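Local coordinates for protein ribokinase, putative (Burkholderia thailandensis, PDB 3B1N) that probably acts as a nucleoside kinase of the pfkB (ribokinase) family, passing phosphate from a nucleotide to nucleosides, and binds ADP and the nucleoside analogue mizoribine, at residues I105-Q113 with E243-C251; I183-D193 with I210-R221. One frame throughout, in Å; residues are numbered along the deposited sequence.

Contact 1: I105-Q113 with E243-C251; sequences ITTDLDNNQ and ERVIDPTGC. With ADP (adenosine-5'-diphosphate), chain G.
Asn111 and Pro248 mark the closest approach of the two backbones, CA to CA 5.4 Å, where a type I turn from Asp108 to Asn111 meets a type II turn from Pro248 to Cys251. No direct hydrogen bond crosses, and the join is an example of a strand end and its turn packed on a loop by side-chain contact. The ring of Pro248 takes the largest share. Its CG packs 3.5 Å from Asp108 O, and the ring also packs against the side chain of Asn111, a residue of the ADP pocket. In the conformer described, one of two, Thr107 OG1 donates to Asp108 O while its methyl CG2 faces Asp247 OD1, an arrangement the alternate copy leaves less than certain. Deeper in, Ile105 CD1 and Thr249 CG2 meet tip to tip at 3.8 Å. Thr249 is fixed by Asp247 OD1, which accepts Thr249 OG1 at 2.8 Å on its syn side and Thr249 N at 3.0 Å from above the carboxylate plane. The second of these bonds closes an Asx turn. A water accepts from Gly250 N at 2.8 Å and donates to ADP O3B, tying 243-251 to the beta-phosphate; Gln113 NE2 also reaches it in the modelled conformer, though at a doubtfully short distance. Gly250 is the N-cap residue of helix 251-264. Around this joint, Asp247 and Thr249 rest on Ile14 of strand 10-16, beside strand 101-107 in the small sheet, Pro248 and Val245 pack on Ile284 of helix 269-284, and Gln113 continues the sheet into a strand of the second subunit.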
loop_
_atom_site.group_PDB
_atom_site.type_symbol
_atom_site.label_atom_id
_atom_site.label_comp_id
_atom_site.label_asym_id
_atom_site.label_seq_id
_atom_site.Cartn_x
_atom_site.Cartn_y
_atom_site.Cartn_z
ATOM N N ILE B 105 -4.616 3.413 -0.260
ATOM C CA ILE B 105 -4.185 3.318 1.135
ATOM C C ILE B 105 -4.174 1.867 1.623
ATOM O O ILE B 105 -5.197 1.214 1.596
ATOM C CB ILE B 105 -5.209 4.124 2.002
ATOM C CG1 ILE B 105 -5.332 5.550 1.474
ATOM C CG2 ILE B 105 -4.840 4.068 3.536
ATOM C CD1 ILE B 105 -6.464 6.387 2.219
ATOM N N THR B 106 -2.997 1.402 2.068
ATOM C CA THR B 106 -2.959 0.092 2.731
ATOM C C THR B 106 -2.821 0.232 4.224
ATOM O O THR B 106 -1.883 0.886 4.689
ATOM C CB THR B 106 -1.921 -0.802 2.165
ATOM O OG1 THR B 106 -2.131 -0.902 0.762
ATOM C CG2 THR B 106 -2.046 -2.168 2.908
ATOM N N THR B 107 -3.826 -0.245 4.963
ATOM C CA THR B 107 -3.831 -0.062 6.394
ATOM C C THR B 107 -3.594 -1.387 7.144
ATOM O O THR B 107 -3.812 -2.450 6.572
ATOM C CB THR B 107 -5.155 0.681 6.851
ATOM O OG1 THR B 107 -5.238 0.677 8.273
ATOM C CG2 THR B 107 -6.427 0.060 6.248
ATOM N N ASP B 108 -3.142 -1.290 8.373
ATOM C CA ASP B 108 -3.272 -2.420 9.286
ATOM C C ASP B 108 -4.160 -1.993 10.425
ATOM O O ASP B 108 -4.728 -0.875 10.367
ATOM C CB ASP B 108 -1.932 -3.017 9.750
ATOM C CG ASP B 108 -1.199 -2.171 10.782
ATOM O OD1 ASP B 108 -1.702 -1.097 11.219
ATOM O OD2 ASP B 108 -0.112 -2.574 11.200
ATOM N N LEU B 109 -4.286 -2.835 11.437
ATOM C CA LEU B 109 -5.247 -2.582 12.530
ATOM C C LEU B 109 -4.687 -1.616 13.563
ATOM O O LEU B 109 -5.491 -0.949 14.238
ATOM C CB LEU B 109 -5.781 -3.887 13.135
ATOM C CG LEU B 109 -6.506 -4.759 12.089
ATOM C CD1 LEU B 109 -6.914 -6.157 12.661
ATOM C CD2 LEU B 109 -7.666 -4.114 11.273
ATOM N N ASP B 110 -3.348 -1.503 13.644
ATOM C CA ASP B 110 -2.604 -0.576 14.529
ATOM C C ASP B 110 -2.641 0.850 14.033
ATOM O O ASP B 110 -2.003 1.743 14.617
ATOM C CB ASP B 110 -1.133 -0.945 14.562
ATOM C CG ASP B 110 -0.798 -1.978 15.600
ATOM O OD1 ASP B 110 -1.746 -2.483 16.255
ATOM O OD2 ASP B 110 0.423 -2.234 15.788
ATOM N N ASN B 111 -3.337 1.058 12.935
ATOM C CA ASN B 111 -3.540 2.373 12.361
ATOM C C ASN B 111 -2.262 2.762 11.598
ATOM O O ASN B 111 -2.008 3.939 11.315
ATOM C CB ASN B 111 -3.886 3.428 13.466
ATOM C CG ASN B 111 -5.163 3.080 14.330
ATOM O OD1 ASN B 111 -5.620 3.939 15.089
ATOM N ND2 ASN B 111 -5.716 1.876 14.198
ATOM N N ASN B 112 -1.420 1.771 11.239
ATOM C CA ASN B 112 -0.341 2.052 10.278
ATOM C C ASN B 112 -0.948 2.172 8.910
ATOM O O ASN B 112 -1.896 1.435 8.605
ATOM C CB ASN B 112 0.739 0.952 10.320
ATOM C CG ASN B 112 1.391 0.880 11.674
ATOM O OD1 ASN B 112 1.868 1.893 12.179
ATOM N ND2 ASN B 112 1.375 -0.313 12.315
ATOM N N GLN B 113 -0.463 3.143 8.122
ATOM C CA GLN B 113 -0.912 3.435 6.743
ATOM C C GLN B 113 0.313 3.518 5.818
ATOM O O GLN B 113 1.254 4.240 6.173
ATOM C CB GLN B 113 -1.624 4.811 6.691
ATOM C CG GLN B 113 -2.998 4.853 7.336
ATOM C CD GLN B 113 -3.758 6.191 7.178
ATOM O OE1 GLN B 113 -3.968 6.706 6.071
ATOM N NE2 GLN B 113 -4.221 6.723 8.305
ATOM N N GLU B 243 -16.632 0.457 19.480
ATOM C CA GLU B 243 -17.634 -0.620 19.438
ATOM C C GLU B 243 -17.089 -1.810 18.647
ATOM O O GLU B 243 -17.377 -2.971 19.009
ATOM C CB GLU B 243 -18.989 -0.148 18.893
ATOM C CG GLU B 243 -19.572 1.092 19.605
ATOM C CD GLU B 243 -20.223 0.814 20.953
ATOM O OE1 GLU B 243 -19.508 0.410 21.908
ATOM O OE2 GLU B 243 -21.451 1.041 21.060
ATOM N N ARG B 244 -16.294 -1.531 17.613
ATOM C CA ARG B 244 -15.562 -2.550 16.851
ATOM C C ARG B 244 -14.518 -1.751 16.075
ATOM O O ARG B 244 -14.660 -0.533 15.928
ATOM C CB ARG B 244 -16.484 -3.338 15.917
ATOM C CG ARG B 244 -17.194 -2.487 14.883
ATOM C CD ARG B 244 -18.325 -3.207 14.075
ATOM N NE ARG B 244 -18.812 -2.295 13.025
ATOM C CZ ARG B 244 -19.514 -2.637 11.932
ATOM N NH1 ARG B 244 -19.861 -3.910 11.673
ATOM N NH2 ARG B 244 -19.866 -1.685 11.069
ATOM N N VAL B 245 -13.485 -2.439 15.620
ATOM C CA VAL B 245 -12.442 -1.836 14.788
ATOM C C VAL B 245 -12.529 -2.373 13.379
ATOM O O VAL B 245 -12.184 -3.550 13.084
ATOM C CB VAL B 245 -11.015 -2.089 15.353
ATOM C CG1 VAL B 245 -9.928 -1.536 14.405
ATOM C CG2 VAL B 245 -10.891 -1.473 16.803
ATOM N N ILE B 246 -12.988 -1.517 12.496
ATOM C CA ILE B 246 -13.151 -1.872 11.083
ATOM C C ILE B 246 -12.064 -1.223 10.236
ATOM O O ILE B 246 -11.381 -1.907 9.428
ATOM C CB ILE B 246 -14.555 -1.471 10.607
ATOM C CG1 ILE B 246 -15.631 -2.224 11.410
ATOM C CG2 ILE B 246 -14.716 -1.711 9.141
ATOM C CD1 ILE B 246 -15.571 -3.764 11.217
ATOM N N ASP B 247 -11.860 0.092 10.396
ATOM C CA ASP B 247 -10.962 0.810 9.493
ATOM C C ASP B 247 -10.447 2.063 10.186
ATOM O O ASP B 247 -11.250 2.964 10.477
ATOM C CB ASP B 247 -11.738 1.260 8.241
ATOM C CG ASP B 247 -10.857 1.987 7.227
ATOM O OD1 ASP B 247 -9.610 2.061 7.392
ATOM O OD2 ASP B 247 -11.440 2.485 6.257
ATOM N N PRO B 248 -9.161 2.124 10.485
ATOM C CA PRO B 248 -8.659 3.352 11.149
ATOM C C PRO B 248 -8.451 4.549 10.231
ATOM O O PRO B 248 -8.117 5.639 10.751
ATOM C CB PRO B 248 -7.305 2.956 11.720
ATOM C CG PRO B 248 -6.994 1.624 11.193
ATOM C CD PRO B 248 -8.165 1.020 10.456
ATOM N N THR B 249 -8.587 4.388 8.920
ATOM C CA THR B 249 -8.316 5.483 8.006
ATOM C C THR B 249 -9.258 6.659 8.295
ATOM O O THR B 249 -10.465 6.509 8.240
ATOM C CB THR B 249 -8.594 5.085 6.540
ATOM O OG1 THR B 249 -7.828 3.930 6.270
ATOM C CG2 THR B 249 -8.133 6.188 5.582
ATOM N N GLY B 250 -8.639 7.800 8.641
ATOM C CA GLY B 250 -9.404 9.018 8.869
ATOM C C GLY B 250 -9.655 9.224 10.347
ATOM O O GLY B 250 -10.357 10.157 10.687
ATOM N N CYS B 251 -9.144 8.355 11.226
ATOM C CA CYS B 251 -9.425 8.599 12.688
ATOM C C CYS B 251 -8.882 9.937 13.151
ATOM O O CYS B 251 -9.606 10.668 13.880
ATOM C CB CYS B 251 -8.804 7.531 13.551
ATOM S SG CYS B 251 -9.760 5.997 13.598
HETATM P PB ADP G . -4.190 9.201 12.600
HETATM O O1B ADP G . -2.897 8.414 12.445
HETATM O O2B ADP G . -3.928 10.653 12.343
HETATM O O3B ADP G . -5.442 8.757 11.931
HETATM P PA ADP G . -4.530 8.119 15.377
HETATM O O1A ADP G . -4.335 6.687 14.859
HETATM O O2A ADP G . -3.592 8.662 16.412
HETATM O O3A ADP G . -4.491 9.207 14.232
HETATM O "O5'" ADP G . -6.020 8.081 15.848
HETATM C "C5'" ADP G . -6.599 9.338 16.218
HETATM C "C4'" ADP G . -7.581 9.228 17.374
HETATM O "O4'" ADP G . -8.660 8.346 16.996
HETATM C "C3'" ADP G . -6.979 8.614 18.662
HETATM O "O3'" ADP G . -6.278 9.602 19.433
HETATM C "C2'" ADP G . -8.210 7.999 19.279
HETATM O "O2'" ADP G . -8.945 9.004 20.010
HETATM C "C1'" ADP G . -9.043 7.550 18.111
HETATM N N9 ADP G . -8.700 6.138 17.784
HETATM C C8 ADP G . -7.765 5.648 16.907
HETATM N N7 ADP G . -7.746 4.277 16.961
HETATM C C5 ADP G . -8.595 3.914 17.911
HETATM C C6 ADP G . -9.013 2.641 18.494
HETATM N N6 ADP G . -8.450 1.500 18.004
HETATM N N1 ADP G . -9.915 2.651 19.458
HETATM C C2 ADP G . -10.463 3.794 19.935
HETATM N N3 ADP G . -10.140 4.991 19.428
HETATM C C4 ADP G . -9.223 5.112 18.469
HETATM O O HOH W 1 -5.946 8.307 9.218
#

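Contact 2: I183-D193 with I210-R221; sequences IELATYIAVND and IASRVQALIITR. With NA (sodium ion), chain H; ADP (adenosine-5'-diphosphate), chain G.
Tyr188 and Gln215 meet with ring and amide planes 77° apart, the amide approaching obliquely, while Thr187 CG2 sits 3.5 Å above one face of the ring, toward its rim. That same methyl lies alongside Gln215, 3.6 Å from its CD. The Arg213 guanidinium has Glu184 CG at its edge, and its NH2 bonds to Glu209 O. Arg221, in one of two modelled conformers, lays a guanidinium face over Ile219 CG2 and has in plane at its edge a water, which accepts weakly from Arg221 NH1 and donates to Asp193 OD2; that carboxylate is held chiefly by His31 and Val30 of the second subunit. Between these ends, strands 188-192 and 216-220 run parallel, as the neighbouring strands of a beta-alpha-beta crossover. Ile218 binds Ile189 and Val191 in turn, with Ile218 N to Ile189 O at 2.8 Å and Val191 N to Ile218 O at 2.9 Å. Val191 and Ile219 stand side by side on one face of the sheet; Ala190 and Ile218 are paired on the other. At the carboxy ends, Asn192 ND2 donates to ADP O1B at 2.8 Å and Thr220 OG1 to ADP O2A at 2.6 Å. With chi1 73°, Asn192 sets its CG between N and carbonyl carbon, and its amide turns from Thr220 to the phosphate. At the start, sodium is gripped by the carbonyls of Ile183, Glu184, Ala186 and Arg213 (Arg213 O at 2.2 Å) and a water. The chemistry is consistent with a division between the two ends: neutral carbonyl dipoles hold a cation at one, and polar donors receive an anion at the other.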
loop_
_atom_site.group_PDB
_atom_site.type_symbol
_atom_site.label_atom_id
_atom_site.label_comp_id
_atom_site.label_asym_id
_atom_site.label_seq_id
_atom_site.Cartn_x
_atom_site.Cartn_y
_atom_site.Cartn_z
ATOM N N ILE B 183 5.303 26.298 11.947
ATOM C CA ILE B 183 5.011 26.125 13.360
ATOM C C ILE B 183 5.048 27.465 14.100
ATOM O O ILE B 183 4.167 27.717 14.953
ATOM C CB ILE B 183 5.992 25.131 13.993
ATOM C CG1 ILE B 183 5.736 23.722 13.427
ATOM C CG2 ILE B 183 5.887 25.134 15.513
ATOM C CD1 ILE B 183 6.904 22.739 13.652
ATOM N N GLU B 184 6.033 28.321 13.778
ATOM C CA GLU B 184 6.026 29.691 14.324
ATOM C C GLU B 184 4.685 30.422 14.054
ATOM O O GLU B 184 4.055 30.962 14.964
ATOM C CB GLU B 184 7.235 30.514 13.810
ATOM C CG GLU B 184 8.583 30.137 14.489
ATOM C CD GLU B 184 9.797 30.460 13.623
ATOM O OE1 GLU B 184 10.948 30.091 14.013
ATOM O OE2 GLU B 184 9.602 31.083 12.539
ATOM N N LEU B 185 4.188 30.350 12.830
ATOM C CA LEU B 185 2.940 30.985 12.442
ATOM C C LEU B 185 1.685 30.333 13.044
ATOM O O LEU B 185 0.690 31.006 13.293
ATOM C CB LEU B 185 2.799 30.975 10.917
ATOM C CG LEU B 185 3.866 31.731 10.098
ATOM C CD1 LEU B 185 3.611 31.486 8.626
ATOM C CD2 LEU B 185 3.918 33.251 10.422
ATOM N N ALA B 186 1.727 29.014 13.234
ATOM C CA ALA B 186 0.520 28.275 13.634
ATOM C C ALA B 186 0.046 28.624 15.044
ATOM O O ALA B 186 0.863 28.853 15.934
ATOM C CB ALA B 186 0.786 26.756 13.559
ATOM N N THR B 187 -1.261 28.580 15.273
ATOM C CA THR B 187 -1.805 28.730 16.637
ATOM C C THR B 187 -1.740 27.398 17.389
ATOM O O THR B 187 -1.474 27.351 18.578
ATOM C CB THR B 187 -3.271 29.167 16.607
ATOM O OG1 THR B 187 -3.480 30.154 15.577
ATOM C CG2 THR B 187 -3.704 29.641 18.004
ATOM N N TYR B 188 -2.041 26.300 16.685
ATOM C CA TYR B 188 -1.979 24.985 17.303
ATOM C C TYR B 188 -1.321 24.022 16.313
ATOM O O TYR B 188 -1.344 24.292 15.108
ATOM C CB TYR B 188 -3.395 24.444 17.663
ATOM C CG TYR B 188 -4.411 25.488 18.095
ATOM C CD1 TYR B 188 -5.231 26.119 17.175
ATOM C CD2 TYR B 188 -4.529 25.853 19.450
ATOM C CE1 TYR B 188 -6.169 27.044 17.566
ATOM C CE2 TYR B 188 -5.450 26.814 19.846
ATOM C CZ TYR B 188 -6.268 27.384 18.897
ATOM O OH TYR B 188 -7.219 28.329 19.263
ATOM N N ILE B 189 -0.751 22.934 16.815
ATOM C CA ILE B 189 -0.303 21.862 15.907
ATOM C C ILE B 189 -0.959 20.556 16.351
ATOM O O ILE B 189 -1.048 20.249 17.540
ATOM C CB ILE B 189 1.269 21.810 15.769
ATOM C CG1 ILE B 189 1.733 20.746 14.768
ATOM C CG2 ILE B 189 1.981 21.653 17.134
ATOM C CD1 ILE B 189 3.226 20.796 14.504
ATOM N N ALA B 190 -1.472 19.800 15.376
ATOM C CA ALA B 190 -2.058 18.502 15.700
ATOM C C ALA B 190 -1.351 17.474 14.857
ATOM O O ALA B 190 -1.216 17.657 13.646
ATOM C CB ALA B 190 -3.530 18.500 15.407
ATOM N N VAL B 191 -0.857 16.417 15.490
ATOM C CA VAL B 191 -0.098 15.377 14.736
ATOM C C VAL B 191 -0.306 14.070 15.420
ATOM O O VAL B 191 -0.660 14.054 16.605
ATOM C CB VAL B 191 1.441 15.685 14.660
ATOM C CG1 VAL B 191 1.754 16.711 13.564
ATOM C CG2 VAL B 191 2.030 16.104 15.989
ATOM N N ASN B 192 -0.131 12.943 14.695
ATOM C CA ASN B 192 -0.002 11.694 15.439
ATOM C C ASN B 192 1.422 11.512 15.942
ATOM O O ASN B 192 2.288 12.331 15.641
ATOM C CB ASN B 192 -0.532 10.464 14.711
ATOM C CG ASN B 192 0.335 9.998 13.569
ATOM O OD1 ASN B 192 1.540 10.102 13.585
ATOM N ND2 ASN B 192 -0.319 9.423 12.569
ATOM N N ASP B 193 1.657 10.508 16.778
ATOM C CA ASP B 193 2.971 10.443 17.396
ATOM C C ASP B 193 4.131 10.156 16.435
ATOM O O ASP B 193 5.248 10.611 16.640
ATOM C CB ASP B 193 2.994 9.527 18.607
ATOM C CG ASP B 193 2.947 8.099 18.255
ATOM O OD1 ASP B 193 2.046 7.661 17.505
ATOM O OD2 ASP B 193 3.819 7.399 18.803
ATOM N N ILE B 210 8.767 22.972 20.490
ATOM C CA ILE B 210 7.615 23.173 19.623
ATOM C C ILE B 210 6.443 23.766 20.422
ATOM O O ILE B 210 5.755 24.716 19.979
ATOM C CB ILE B 210 7.228 21.832 18.940
ATOM C CG1 ILE B 210 8.328 21.383 17.972
ATOM C CG2 ILE B 210 5.885 21.916 18.223
ATOM C CD1 ILE B 210 8.192 19.937 17.571
ATOM N N ALA B 211 6.248 23.194 21.609
ATOM C CA ALA B 211 5.168 23.564 22.499
ATOM C C ALA B 211 5.279 25.037 22.900
ATOM O O ALA B 211 4.273 25.708 23.112
ATOM C CB ALA B 211 5.204 22.689 23.744
ATOM N N SER B 212 6.510 25.543 22.976
ATOM C CA SER B 212 6.705 26.957 23.321
ATOM C C SER B 212 6.292 27.901 22.201
ATOM O O SER B 212 6.086 29.082 22.458
ATOM C CB SER B 212 8.147 27.221 23.759
ATOM O OG SER B 212 9.024 27.272 22.647
ATOM N N ARG B 213 6.147 27.389 20.972
ATOM C CA ARG B 213 5.809 28.225 19.808
ATOM C C ARG B 213 4.349 28.172 19.344
ATOM O O ARG B 213 4.000 28.777 18.318
ATOM C CB ARG B 213 6.766 27.918 18.661
ATOM C CG ARG B 213 8.239 28.180 19.049
ATOM C CD ARG B 213 9.122 27.737 17.920
ATOM N NE ARG B 213 10.474 28.306 17.998
ATOM C CZ ARG B 213 11.413 27.919 18.855
ATOM N NH1 ARG B 213 12.608 28.500 18.800
ATOM N NH2 ARG B 213 11.175 26.979 19.763
ATOM N N VAL B 214 3.524 27.435 20.081
ATOM C CA VAL B 214 2.096 27.335 19.798
ATOM C C VAL B 214 1.290 27.428 21.081
ATOM O O VAL B 214 1.821 27.260 22.186
ATOM C CB VAL B 214 1.740 25.980 19.088
ATOM C CG1 VAL B 214 2.272 25.963 17.626
ATOM C CG2 VAL B 214 2.243 24.755 19.914
ATOM N N GLN B 215 0.002 27.676 20.941
ATOM C CA GLN B 215 -0.907 27.623 22.078
ATOM C C GLN B 215 -1.176 26.203 22.575
ATOM O O GLN B 215 -1.393 25.991 23.777
ATOM C CB GLN B 215 -2.208 28.363 21.785
ATOM C CG GLN B 215 -1.977 29.881 21.656
ATOM C CD GLN B 215 -3.261 30.656 21.435
ATOM O OE1 GLN B 215 -4.356 30.172 21.752
ATOM N NE2 GLN B 215 -3.138 31.878 20.870
ATOM N N ALA B 216 -1.208 25.228 21.652
ATOM C CA ALA B 216 -1.378 23.842 22.093
ATOM C C ALA B 216 -0.699 22.940 21.080
ATOM O O ALA B 216 -0.737 23.232 19.880
ATOM C CB ALA B 216 -2.873 23.436 22.230
ATOM N N LEU B 217 -0.056 21.902 21.590
ATOM C CA LEU B 217 0.566 20.830 20.782
ATOM C C LEU B 217 -0.216 19.580 21.117
ATOM O O LEU B 217 -0.223 19.092 22.250
ATOM C CB LEU B 217 2.033 20.644 21.162
ATOM C CG LEU B 217 2.790 19.380 20.707
ATOM C CD1 LEU B 217 2.719 19.191 19.184
ATOM C CD2 LEU B 217 4.240 19.378 21.189
ATOM N N ILE B 218 -0.907 19.065 20.097
ATOM C CA ILE B 218 -1.811 17.937 20.264
ATOM C C ILE B 218 -1.200 16.758 19.527
ATOM O O ILE B 218 -0.873 16.888 18.330
ATOM C CB ILE B 218 -3.198 18.256 19.665
ATOM C CG1 ILE B 218 -3.849 19.486 20.347
ATOM C CG2 ILE B 218 -4.098 17.065 19.754
ATOM C CD1 ILE B 218 -3.911 20.685 19.456
ATOM N N ILE B 219 -1.008 15.664 20.262
ATOM C CA ILE B 219 -0.383 14.438 19.710
ATOM C C ILE B 219 -1.307 13.262 19.961
ATOM O O ILE B 219 -1.621 12.939 21.124
ATOM C CB ILE B 219 1.044 14.190 20.272
ATOM C CG1 ILE B 219 1.930 15.403 20.024
ATOM C CG2 ILE B 219 1.554 12.827 19.670
ATOM C CD1 ILE B 219 3.248 15.393 20.855
ATOM N N THR B 220 -1.761 12.643 18.868
ATOM C CA THR B 220 -2.678 11.510 19.002
ATOM C C THR B 220 -1.842 10.236 19.005
ATOM O O THR B 220 -0.782 10.168 18.332
ATOM C CB THR B 220 -3.729 11.494 17.884
ATOM O OG1 THR B 220 -3.094 11.228 16.624
ATOM C CG2 THR B 220 -4.409 12.867 17.807
ATOM N N ARG B 221 -2.337 9.258 19.765
ATOM C CA ARG B 221 -1.635 8.010 20.037
ATOM C C ARG B 221 -2.535 6.804 19.772
ATOM O O ARG B 221 -2.539 5.807 20.510
ATOM C CB ARG B 221 -1.089 8.052 21.487
ATOM C CG ARG B 221 -0.356 9.347 21.816
ATOM C CD ARG B 221 0.256 9.375 23.209
ATOM N NE ARG B 221 0.755 10.707 23.578
ATOM C CZ ARG B 221 2.006 11.153 23.385
ATOM N NH1 ARG B 221 2.932 10.379 22.801
ATOM N NH2 ARG B 221 2.344 12.387 23.771
HETATM NA NA NA H . 3.064 29.353 16.396
HETATM P PB ADP G . -4.190 9.201 12.600
HETATM O O1B ADP G . -2.897 8.414 12.445
HETATM O O2B ADP G . -3.928 10.653 12.343
HETATM O O3B ADP G . -5.442 8.757 11.931
HETATM P PA ADP G . -4.530 8.119 15.377
HETATM O O1A ADP G . -4.335 6.687 14.859
HETATM O O2A ADP G . -3.592 8.662 16.412
HETATM O O3A ADP G . -4.491 9.207 14.232
HETATM O "O5'" ADP G . -6.020 8.081 15.848
HETATM C "C5'" ADP G . -6.599 9.338 16.218
HETATM C "C4'" ADP G . -7.581 9.228 17.374
HETATM O "O4'" ADP G . -8.660 8.346 16.996
HETATM C "C3'" ADP G . -6.979 8.614 18.662
HETATM O "O3'" ADP G . -6.278 9.602 19.433
HETATM C "C2'" ADP G . -8.210 7.999 19.279
HETATM O "O2'" ADP G . -8.945 9.004 20.010
HETATM C "C1'" ADP G . -9.043 7.550 18.111
HETATM N N9 ADP G . -8.700 6.138 17.784
HETATM C C8 ADP G . -7.765 5.648 16.907
HETATM N N7 ADP G . -7.746 4.277 16.961
HETATM C C5 ADP G . -8.595 3.914 17.911
HETATM C C6 ADP G . -9.013 2.641 18.494
HETATM N N6 ADP G . -8.450 1.500 18.004
HETATM N N1 ADP G . -9.915 2.651 19.458
HETATM C C2 ADP G . -10.463 3.794 19.935
HETATM N N3 ADP G . -10.140 4.991 19.428
HETATM C C4 ADP G . -9.223 5.112 18.469
HETATM O O HOH W 2 4.114 7.979 21.701
HETATM O O HOH W 3 2.176 31.285 17.652
#

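Both contacts are largely buried, and both reach ADP and the second subunit, yet their centres lie 23 Å apart and they do not touch. Contact 2 is nested along the chain within the loop closed by contact 1. It belongs to the large sheet and is built on regular backbone bonds, with apolar side chains on both faces and a metal site at its far end. Contact 1 instead joins the end of a strand of the small four-strand sheet, and the turn after it, to a loop, where van der Waals contacts, with no direct hydrogen bond across, do the joining. The general lesson is that one nucleotide can be met by a regular strand pair and by irregular loops.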